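Local coordinates for 462aa long hypothetical selenium-binding protein (Sulfolobus tokodaii, PDB 2ECE) that is of unknown function but folds as a beta propeller of the selenium-binding protein family and may bind selenium, at residues E159-G164 with V209-E214; A80-L85 with I93-L98; I342-Q347 with K361-G366. All blocks are in the same frame, centred on the assembly; numbering follows the deposited sequence.

How the contacts relate
The three contacts sit in different parts of one beta propeller and come in the chain order 2, 1, 3. Contact 2 lies in the loop after strand 77-78 and reaches the start of strand 97-101. Contact 1 joins loops of the next two blades, 140-179 and 193-245. Contact 3 pairs the last two strands of the blade 326-363. None touches another. The centres of contacts 1 and 2 are about 31 Å apart. The centres of contacts 1 and 3 are also about 31 Å apart. The centres of contacts 2 and 3 are about 33 Å apart, on opposite sides of the chain's centre. None of the three holds a ligand or an assigned active-site residue.

Contact 1 of 3, residues E159-G164 with V209-E214; sequences EGEGPG and VPNTIE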
loop_
_atom_site.group_PDB
_atom_site.type_symbol
_atom_site.label_atom_id
_atom_site.label_comp_id
_atom_site.label_asym_id
_atom_site.label_seq_id
_atom_site.Cartn_x
_atom_site.Cartn_y
_atom_site.Cartn_z
ATOM N N GLU A 159 -16.547 -8.088 -15.059
ATOM C CA GLU A 159 -16.084 -8.142 -16.448
ATOM C C GLU A 159 -14.735 -7.471 -16.693
ATOM O O GLU A 159 -14.220 -7.496 -17.808
ATOM C CB GLU A 159 -17.098 -7.488 -17.386
ATOM C CG GLU A 159 -18.443 -8.179 -17.494
ATOM C CD GLU A 159 -19.298 -7.569 -18.596
ATOM O OE1 GLU A 159 -20.466 -7.214 -18.324
ATOM O OE2 GLU A 159 -18.798 -7.442 -19.739
ATOM N N GLY A 160 -14.163 -6.859 -15.664
ATOM C CA GLY A 160 -12.886 -6.196 -15.855
ATOM C C GLY A 160 -13.043 -4.720 -16.178
ATOM O O GLY A 160 -12.052 -4.020 -16.391
ATOM N N GLU A 161 -14.285 -4.249 -16.243
ATOM C CA GLU A 161 -14.553 -2.833 -16.494
ATOM C C GLU A 161 -14.917 -2.229 -15.137
ATOM O O GLU A 161 -14.431 -2.699 -14.108
ATOM C CB GLU A 161 -15.709 -2.661 -17.493
ATOM C CG GLU A 161 -15.404 -3.220 -18.890
ATOM C CD GLU A 161 -14.189 -2.570 -19.537
ATOM O OE1 GLU A 161 -13.501 -3.241 -20.336
ATOM O OE2 GLU A 161 -13.920 -1.384 -19.257
ATOM N N GLY A 162 -15.763 -1.204 -15.125
ATOM C CA GLY A 162 -16.150 -0.580 -13.869
ATOM C C GLY A 162 -17.656 -0.513 -13.693
ATOM O O GLY A 162 -18.391 -0.955 -14.572
ATOM N N PRO A 163 -18.156 0.069 -12.590
ATOM C CA PRO A 163 -17.391 0.670 -11.494
ATOM C C PRO A 163 -16.656 -0.345 -10.633
ATOM O O PRO A 163 -17.076 -1.489 -10.503
ATOM C CB PRO A 163 -18.459 1.402 -10.678
ATOM C CG PRO A 163 -19.595 1.603 -11.657
ATOM C CD PRO A 163 -19.596 0.298 -12.398
ATOM N N GLY A 164 -15.539 0.087 -10.065
ATOM C CA GLY A 164 -14.805 -0.759 -9.153
ATOM C C GLY A 164 -15.317 -0.242 -7.829
ATOM O O GLY A 164 -16.218 0.613 -7.815
ATOM N N VAL A 209 -9.321 0.656 -14.519
ATOM C CA VAL A 209 -9.977 -0.646 -14.417
ATOM C C VAL A 209 -9.031 -1.762 -14.845
ATOM O O VAL A 209 -8.021 -1.513 -15.503
ATOM C CB VAL A 209 -11.260 -0.721 -15.282
ATOM C CG1 VAL A 209 -12.221 0.391 -14.885
ATOM C CG2 VAL A 209 -10.907 -0.649 -16.758
ATOM N N PRO A 210 -9.340 -3.011 -14.461
ATOM C CA PRO A 210 -8.518 -4.175 -14.804
ATOM C C PRO A 210 -8.160 -4.266 -16.282
ATOM O O PRO A 210 -6.995 -4.447 -16.639
ATOM C CB PRO A 210 -9.384 -5.345 -14.351
ATOM C CG PRO A 210 -10.023 -4.788 -13.117
ATOM C CD PRO A 210 -10.454 -3.409 -13.584
ATOM N N ASN A 211 -9.163 -4.141 -17.144
ATOM C CA ASN A 211 -8.916 -4.234 -18.575
ATOM C C ASN A 211 -7.967 -3.164 -19.102
ATOM O O ASN A 211 -7.493 -3.255 -20.234
ATOM C CB ASN A 211 -10.244 -4.222 -19.344
ATOM C CG ASN A 211 -11.059 -5.478 -19.090
ATOM O OD1 ASN A 211 -10.505 -6.508 -18.710
ATOM N ND2 ASN A 211 -12.371 -5.404 -19.304
ATOM N N THR A 212 -7.672 -2.158 -18.283
ATOM C CA THR A 212 -6.745 -1.108 -18.694
ATOM C C THR A 212 -5.316 -1.393 -18.225
ATOM O O THR A 212 -4.357 -1.235 -18.987
ATOM C CB THR A 212 -7.146 0.275 -18.121
ATOM O OG1 THR A 212 -8.378 0.713 -18.710
ATOM C CG2 THR A 212 -6.049 1.302 -18.402
ATOM N N ILE A 213 -5.183 -1.832 -16.973
ATOM C CA ILE A 213 -3.872 -2.071 -16.374
ATOM C C ILE A 213 -3.223 -3.452 -16.476
ATOM O O ILE A 213 -2.001 -3.540 -16.562
ATOM C CB ILE A 213 -3.885 -1.678 -14.869
ATOM C CG1 ILE A 213 -4.708 -2.685 -14.060
ATOM C CG2 ILE A 213 -4.478 -0.284 -14.698
ATOM C CD1 ILE A 213 -3.872 -3.782 -13.424
ATOM N N GLU A 214 -4.010 -4.522 -16.484
ATOM C CA GLU A 214 -3.419 -5.860 -16.507
ATOM C C GLU A 214 -2.368 -6.183 -17.577
ATOM O O GLU A 214 -1.396 -6.875 -17.279
ATOM C CB GLU A 214 -4.523 -6.920 -16.512
ATOM C CG GLU A 214 -5.410 -6.839 -15.273
ATOM C CD GLU A 214 -6.335 -8.030 -15.114
ATOM O OE1 GLU A 214 -6.861 -8.525 -16.134
ATOM O OE2 GLU A 214 -6.552 -8.458 -13.963
#
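This contact joins loops of two neighbouring blades of the beta propeller. Each loop links the second and third strands of its blade. V209 is at the N-cap position of the short helix 210-213, and N211 in that helix makes all the hydrogen bonds to the other loop. N211 holds CG anti to the carbonyl carbon (chi1 -68°), which brings its amide onto E159-G164. ND2 gives two bonds. N211 ND2 meets E159 O at 3.2 Å, in the carbonyl plane and on a lone pair. The bond from N211 ND2 to E161 OE1 is short, 2.6 Å, and nearly straight at 171°. It lies in the amide plane of N211 but meets OE1 from above the carboxylate plane. E161 starts off away from the helix. A bend at chi2 (-59°) swings its carboxylate back, and the two side chains cross at about a right angle. The backbone adds a third bond, from N211 N to a lone pair of G160 O at 3.0 Å. The P210 ring touches the same oxygen, with P210 CD 3.3 Å from G160 O. V209 also turns toward the loop, and V209 CG1 rests 3.8 Å from E161 C.

Contact 2 of 3, residues A80-L85 with I93-L98; sequences ACSSAL and IERRFL
R95 runs along the backbone of A80 and C81 and ends in a polar cluster. R95 CB lies 3.5 Å from A80 O. R95 CG is anti to the backbone N (chi1 -171°) and comes closer, 3.4 Å from the same A80 O. R95 CA also makes a CA-H...O contact to this oxygen, which is buried and has no hydrogen-bond partner in the model. The aliphatic root of the arginine thus packs on a bare carbonyl. The chain bends about CG-CD (chi3 -61°), which turns NE and the guanidinium over C81. C81 CA sits 4.0 Å above the plane of the R95 guanidinium, near the border of the group rather than over its middle. R95 NH1 is 3.7 Å from C81 CB. R95 NH2 approaches S82 N obliquely at 4.1 Å, without a bond. The charge is met elsewhere: NH2 forms a salt bridge with D457 and a hydrogen bond to T11 O. NE and NH1 are also hydrogen-bonded, outside the two segments. S82 OG bonds to Y13 N and to D457 as well, so serine and arginine share that carboxylate.

I93 makes the apolar half of the contact. Its CG1 takes the crowded position between backbone N and carbonyl carbon (chi1 54°). This places I93 CD1 3.8 Å from A80 CB and also 3.8 Å from A84 CB. C81 SG is in a disulfide with C145, at the end of strand 140-145. The whole is a loop with a 3-10 turn at 82-85, folded between the first and second strands of a propeller blade and cross-linked to the first strand of the next blade.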
loop_
_atom_site.group_PDB
_atom_site.type_symbol
_atom_site.label_atom_id
_atom_site.label_comp_id
_atom_site.label_asym_id
_atom_site.label_seq_id
_atom_site.Cartn_x
_atom_site.Cartn_y
_atom_site.Cartn_z
ATOM N N ALA A 80 -8.616 -8.022 12.128
ATOM C CA ALA A 80 -9.001 -7.043 13.138
ATOM C C ALA A 80 -7.790 -6.278 13.640
ATOM O O ALA A 80 -6.665 -6.782 13.620
ATOM C CB ALA A 80 -9.703 -7.738 14.316
ATOM N N CYS A 81 -8.026 -5.055 14.097
ATOM C CA CYS A 81 -6.941 -4.239 14.595
ATOM C C CYS A 81 -7.406 -3.212 15.628
ATOM O O CYS A 81 -8.476 -3.364 16.208
ATOM C CB CYS A 81 -6.229 -3.575 13.419
ATOM S SG CYS A 81 -7.248 -2.589 12.275
ATOM N N SER A 82 -6.606 -2.172 15.857
ATOM C CA SER A 82 -6.944 -1.156 16.857
ATOM C C SER A 82 -8.346 -0.556 16.736
ATOM O O SER A 82 -8.920 -0.093 17.727
ATOM C CB SER A 82 -5.898 -0.037 16.837
ATOM O OG SER A 82 -4.633 -0.535 17.244
ATOM N N SER A 83 -8.895 -0.565 15.526
ATOM C CA SER A 83 -10.227 -0.020 15.292
ATOM C C SER A 83 -11.287 -0.745 16.121
ATOM O O SER A 83 -12.384 -0.224 16.311
ATOM C CB SER A 83 -10.581 -0.121 13.809
ATOM O OG SER A 83 -10.561 -1.478 13.382
ATOM N N ALA A 84 -10.957 -1.939 16.614
ATOM C CA ALA A 84 -11.897 -2.722 17.420
ATOM C C ALA A 84 -12.203 -2.059 18.763
ATOM O O ALA A 84 -13.203 -2.384 19.409
ATOM C CB ALA A 84 -11.348 -4.128 17.657
ATOM N N LEU A 85 -11.335 -1.146 19.184
ATOM C CA LEU A 85 -11.520 -0.442 20.445
ATOM C C LEU A 85 -12.477 0.736 20.275
ATOM O O LEU A 85 -12.792 1.436 21.240
ATOM C CB LEU A 85 -10.175 0.044 20.982
ATOM C CG LEU A 85 -9.189 -1.064 21.381
ATOM C CD1 LEU A 85 -7.875 -0.443 21.823
ATOM C CD2 LEU A 85 -9.782 -1.908 22.505
ATOM N N ILE A 93 -13.147 -10.154 18.695
ATOM C CA ILE A 93 -12.342 -10.312 17.493
ATOM C C ILE A 93 -10.921 -10.009 17.943
ATOM O O ILE A 93 -10.714 -9.202 18.842
ATOM C CB ILE A 93 -12.762 -9.354 16.347
ATOM C CG1 ILE A 93 -12.778 -7.903 16.827
ATOM C CG2 ILE A 93 -14.113 -9.775 15.799
ATOM C CD1 ILE A 93 -13.103 -6.906 15.720
ATOM N N GLU A 94 -9.945 -10.681 17.347
ATOM C CA GLU A 94 -8.553 -10.478 17.719
ATOM C C GLU A 94 -7.695 -10.366 16.466
ATOM O O GLU A 94 -8.085 -10.853 15.407
ATOM C CB GLU A 94 -8.075 -11.653 18.589
ATOM C CG GLU A 94 -8.185 -13.022 17.919
ATOM C CD GLU A 94 -7.819 -14.177 18.848
ATOM O OE1 GLU A 94 -7.080 -13.948 19.830
ATOM O OE2 GLU A 94 -8.258 -15.317 18.587
ATOM N N ARG A 95 -6.543 -9.704 16.575
ATOM C CA ARG A 95 -5.643 -9.575 15.431
ATOM C C ARG A 95 -5.046 -10.963 15.273
ATOM O O ARG A 95 -4.033 -11.293 15.898
ATOM C CB ARG A 95 -4.529 -8.568 15.719
ATOM C CG ARG A 95 -3.681 -8.226 14.507
ATOM C CD ARG A 95 -2.380 -7.561 14.920
ATOM N NE ARG A 95 -2.565 -6.299 15.636
ATOM C CZ ARG A 95 -2.783 -5.121 15.057
ATOM N NH1 ARG A 95 -2.853 -5.022 13.733
ATOM N NH2 ARG A 95 -2.909 -4.034 15.806
ATOM N N ARG A 96 -5.668 -11.773 14.426
ATOM C CA ARG A 96 -5.222 -13.144 14.259
ATOM C C ARG A 96 -4.990 -13.612 12.831
ATOM O O ARG A 96 -4.041 -14.350 12.563
ATOM C CB ARG A 96 -6.240 -14.066 14.935
ATOM C CG ARG A 96 -5.988 -15.530 14.722
ATOM C CD ARG A 96 -6.872 -16.367 15.614
ATOM N NE ARG A 96 -6.531 -17.776 15.471
ATOM C CZ ARG A 96 -7.053 -18.753 16.199
ATOM N NH1 ARG A 96 -7.955 -18.481 17.135
ATOM N NH2 ARG A 96 -6.661 -20.005 15.998
ATOM N N PHE A 97 -5.844 -13.180 11.913
ATOM C CA PHE A 97 -5.725 -13.627 10.534
ATOM C C PHE A 97 -5.262 -12.603 9.521
ATOM O O PHE A 97 -5.667 -11.439 9.562
ATOM C CB PHE A 97 -7.068 -14.177 10.056
ATOM C CG PHE A 97 -7.695 -15.158 11.001
ATOM C CD1 PHE A 97 -8.534 -14.724 12.019
ATOM C CD2 PHE A 97 -7.451 -16.521 10.864
ATOM C CE1 PHE A 97 -9.126 -15.636 12.891
ATOM C CE2 PHE A 97 -8.035 -17.442 11.729
ATOM C CZ PHE A 97 -8.875 -16.997 12.745
ATOM N N LEU A 98 -4.412 -13.047 8.604
ATOM C CA LEU A 98 -3.969 -12.185 7.522
ATOM C C LEU A 98 -5.019 -12.441 6.443
ATOM O O LEU A 98 -5.342 -13.598 6.146
ATOM C CB LEU A 98 -2.585 -12.596 7.002
ATOM C CG LEU A 98 -1.385 -12.395 7.936
ATOM C CD1 LEU A 98 -0.114 -12.895 7.240
ATOM C CD2 LEU A 98 -1.249 -10.916 8.294
#

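Contact 3 of 3, residues I342-Q347 with K361-G366; sequences IGEVRQ and KVKLGG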
loop_
_atom_site.group_PDB
_atom_site.type_symbol
_atom_site.label_atom_id
_atom_site.label_comp_id
_atom_site.label_asym_id
_atom_site.label_seq_id
_atom_site.Cartn_x
_atom_site.Cartn_y
_atom_site.Cartn_z
ATOM N N ILE A 342 13.059 6.981 -10.363
ATOM C CA ILE A 342 14.402 7.469 -10.094
ATOM C C ILE A 342 15.220 6.549 -9.180
ATOM O O ILE A 342 16.415 6.343 -9.415
ATOM C CB ILE A 342 14.331 8.897 -9.512
ATOM C CG1 ILE A 342 13.994 9.872 -10.645
ATOM C CG2 ILE A 342 15.643 9.258 -8.816
ATOM C CD1 ILE A 342 13.529 11.223 -10.187
ATOM N N GLY A 343 14.582 5.996 -8.148
ATOM C CA GLY A 343 15.275 5.098 -7.238
ATOM C C GLY A 343 15.598 5.683 -5.873
ATOM O O GLY A 343 16.759 5.706 -5.455
ATOM N N GLU A 344 14.575 6.142 -5.156
ATOM C CA GLU A 344 14.801 6.731 -3.841
ATOM C C GLU A 344 13.658 6.506 -2.854
ATOM O O GLU A 344 12.546 6.123 -3.228
ATOM C CB GLU A 344 14.992 8.253 -3.956
ATOM C CG GLU A 344 16.092 8.751 -4.892
ATOM C CD GLU A 344 16.097 10.278 -5.012
ATOM O OE1 GLU A 344 15.210 10.929 -4.416
ATOM O OE2 GLU A 344 16.978 10.830 -5.704
ATOM N N VAL A 345 13.971 6.739 -1.586
ATOM C CA VAL A 345 12.998 6.705 -0.510
ATOM C C VAL A 345 13.344 8.027 0.152
ATOM O O VAL A 345 14.520 8.292 0.433
ATOM C CB VAL A 345 13.219 5.573 0.518
ATOM C CG1 VAL A 345 12.240 5.753 1.670
ATOM C CG2 VAL A 345 12.995 4.209 -0.122
ATOM N N ARG A 346 12.341 8.871 0.358
ATOM C CA ARG A 346 12.549 10.166 0.983
ATOM C C ARG A 346 11.741 10.273 2.266
ATOM O O ARG A 346 10.739 9.570 2.451
ATOM C CB ARG A 346 12.123 11.292 0.038
ATOM C CG ARG A 346 12.902 11.359 -1.261
ATOM C CD ARG A 346 12.472 12.565 -2.081
ATOM N NE ARG A 346 13.251 12.698 -3.307
ATOM C CZ ARG A 346 13.244 13.773 -4.086
ATOM N NH1 ARG A 346 12.495 14.822 -3.774
ATOM N NH2 ARG A 346 13.993 13.801 -5.177
ATOM N N GLN A 347 12.189 11.162 3.147
ATOM C CA GLN A 347 11.525 11.422 4.413
ATOM C C GLN A 347 11.220 12.914 4.454
ATOM O O GLN A 347 12.123 13.740 4.337
ATOM C CB GLN A 347 12.435 11.061 5.589
ATOM C CG GLN A 347 11.875 11.482 6.943
ATOM C CD GLN A 347 12.917 11.453 8.046
ATOM O OE1 GLN A 347 12.809 10.686 9.007
ATOM N NE2 GLN A 347 13.936 12.288 7.911
ATOM N N LYS A 361 16.981 11.274 2.506
ATOM C CA LYS A 361 16.918 10.684 1.170
ATOM C C LYS A 361 17.983 9.607 0.967
ATOM O O LYS A 361 19.166 9.844 1.209
ATOM C CB LYS A 361 17.108 11.772 0.110
ATOM C CG LYS A 361 17.157 11.245 -1.320
ATOM C CD LYS A 361 17.715 12.267 -2.309
ATOM C CE LYS A 361 16.872 13.529 -2.394
ATOM N NZ LYS A 361 17.429 14.476 -3.397
ATOM N N VAL A 362 17.563 8.422 0.534
ATOM C CA VAL A 362 18.506 7.345 0.262
ATOM C C VAL A 362 18.286 6.871 -1.172
ATOM O O VAL A 362 17.188 7.005 -1.719
ATOM C CB VAL A 362 18.335 6.148 1.234
ATOM C CG1 VAL A 362 18.668 6.580 2.651
ATOM C CG2 VAL A 362 16.919 5.597 1.150
ATOM N N LYS A 363 19.338 6.337 -1.785
ATOM C CA LYS A 363 19.257 5.851 -3.158
ATOM C C LYS A 363 19.311 4.331 -3.189
ATOM O O LYS A 363 20.199 3.721 -2.600
ATOM C CB LYS A 363 20.412 6.408 -4.000
ATOM C CG LYS A 363 20.570 7.916 -3.959
ATOM C CD LYS A 363 21.735 8.343 -4.841
ATOM C CE LYS A 363 22.241 9.722 -4.475
ATOM N NZ LYS A 363 21.171 10.749 -4.580
ATOM N N LEU A 364 18.357 3.727 -3.886
ATOM C CA LEU A 364 18.282 2.277 -4.001
ATOM C C LEU A 364 17.796 1.941 -5.408
ATOM O O LEU A 364 16.718 2.384 -5.816
ATOM C CB LEU A 364 17.300 1.714 -2.967
ATOM C CG LEU A 364 17.606 1.872 -1.474
ATOM C CD1 LEU A 364 16.343 1.593 -0.661
ATOM C CD2 LEU A 364 18.732 0.919 -1.069
ATOM N N GLY A 365 18.589 1.165 -6.146
ATOM C CA GLY A 365 18.220 0.792 -7.504
ATOM C C GLY A 365 17.800 1.992 -8.338
ATOM O O GLY A 365 18.469 3.024 -8.325
ATOM N N GLY A 366 16.698 1.858 -9.071
ATOM C CA GLY A 366 16.203 2.959 -9.879
ATOM C C GLY A 366 16.776 3.042 -11.282
ATOM O O GLY A 366 17.937 2.698 -11.520
HETATM O O HOH W 1 17.295 13.336 -6.135
#
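Strands 344-347 and 361-363 run antiparallel, with their axes 4.9 Å apart. E344, R346, K361 and K363 project on one face, V345 and V362 on the other. On the charged face R346 extends beside E344 and grips it side-on. R346 NE, at 2.9 Å, and R346 NH2 both bond to E344 OE1, which lies in the guanidinium plane. NE meets OE1 nearly along its C-O axis, while NH2 comes to the syn lone pair of OE1. K361 lies alongside R346, pointing the same way, with K361 CE over one face of the guanidinium, 3.8 Å from R346 NE. A bend at chi3 (-62°) goes with this path. K361 NZ is 3.9 Å from R346 NH2, and the nearby carboxylate probably eases this repulsion. A water joins K361 NZ to E344 OE2, donating to OE2 at 2.6 Å. H369 also bonds to OE2.

On the apolar face V345 CB meets V362 CG2 at 3.8 Å, and both valines pack on strands 417-423 and 429-438. V345 and V362 form a hydrogen-bonded pair, and L364 N bonds to G343 O at 3.0 Å. G343 and E344 both face L339, forming a G1 beta bulge. The pairing is that of the hairpin between the third and fourth strands of a propeller blade.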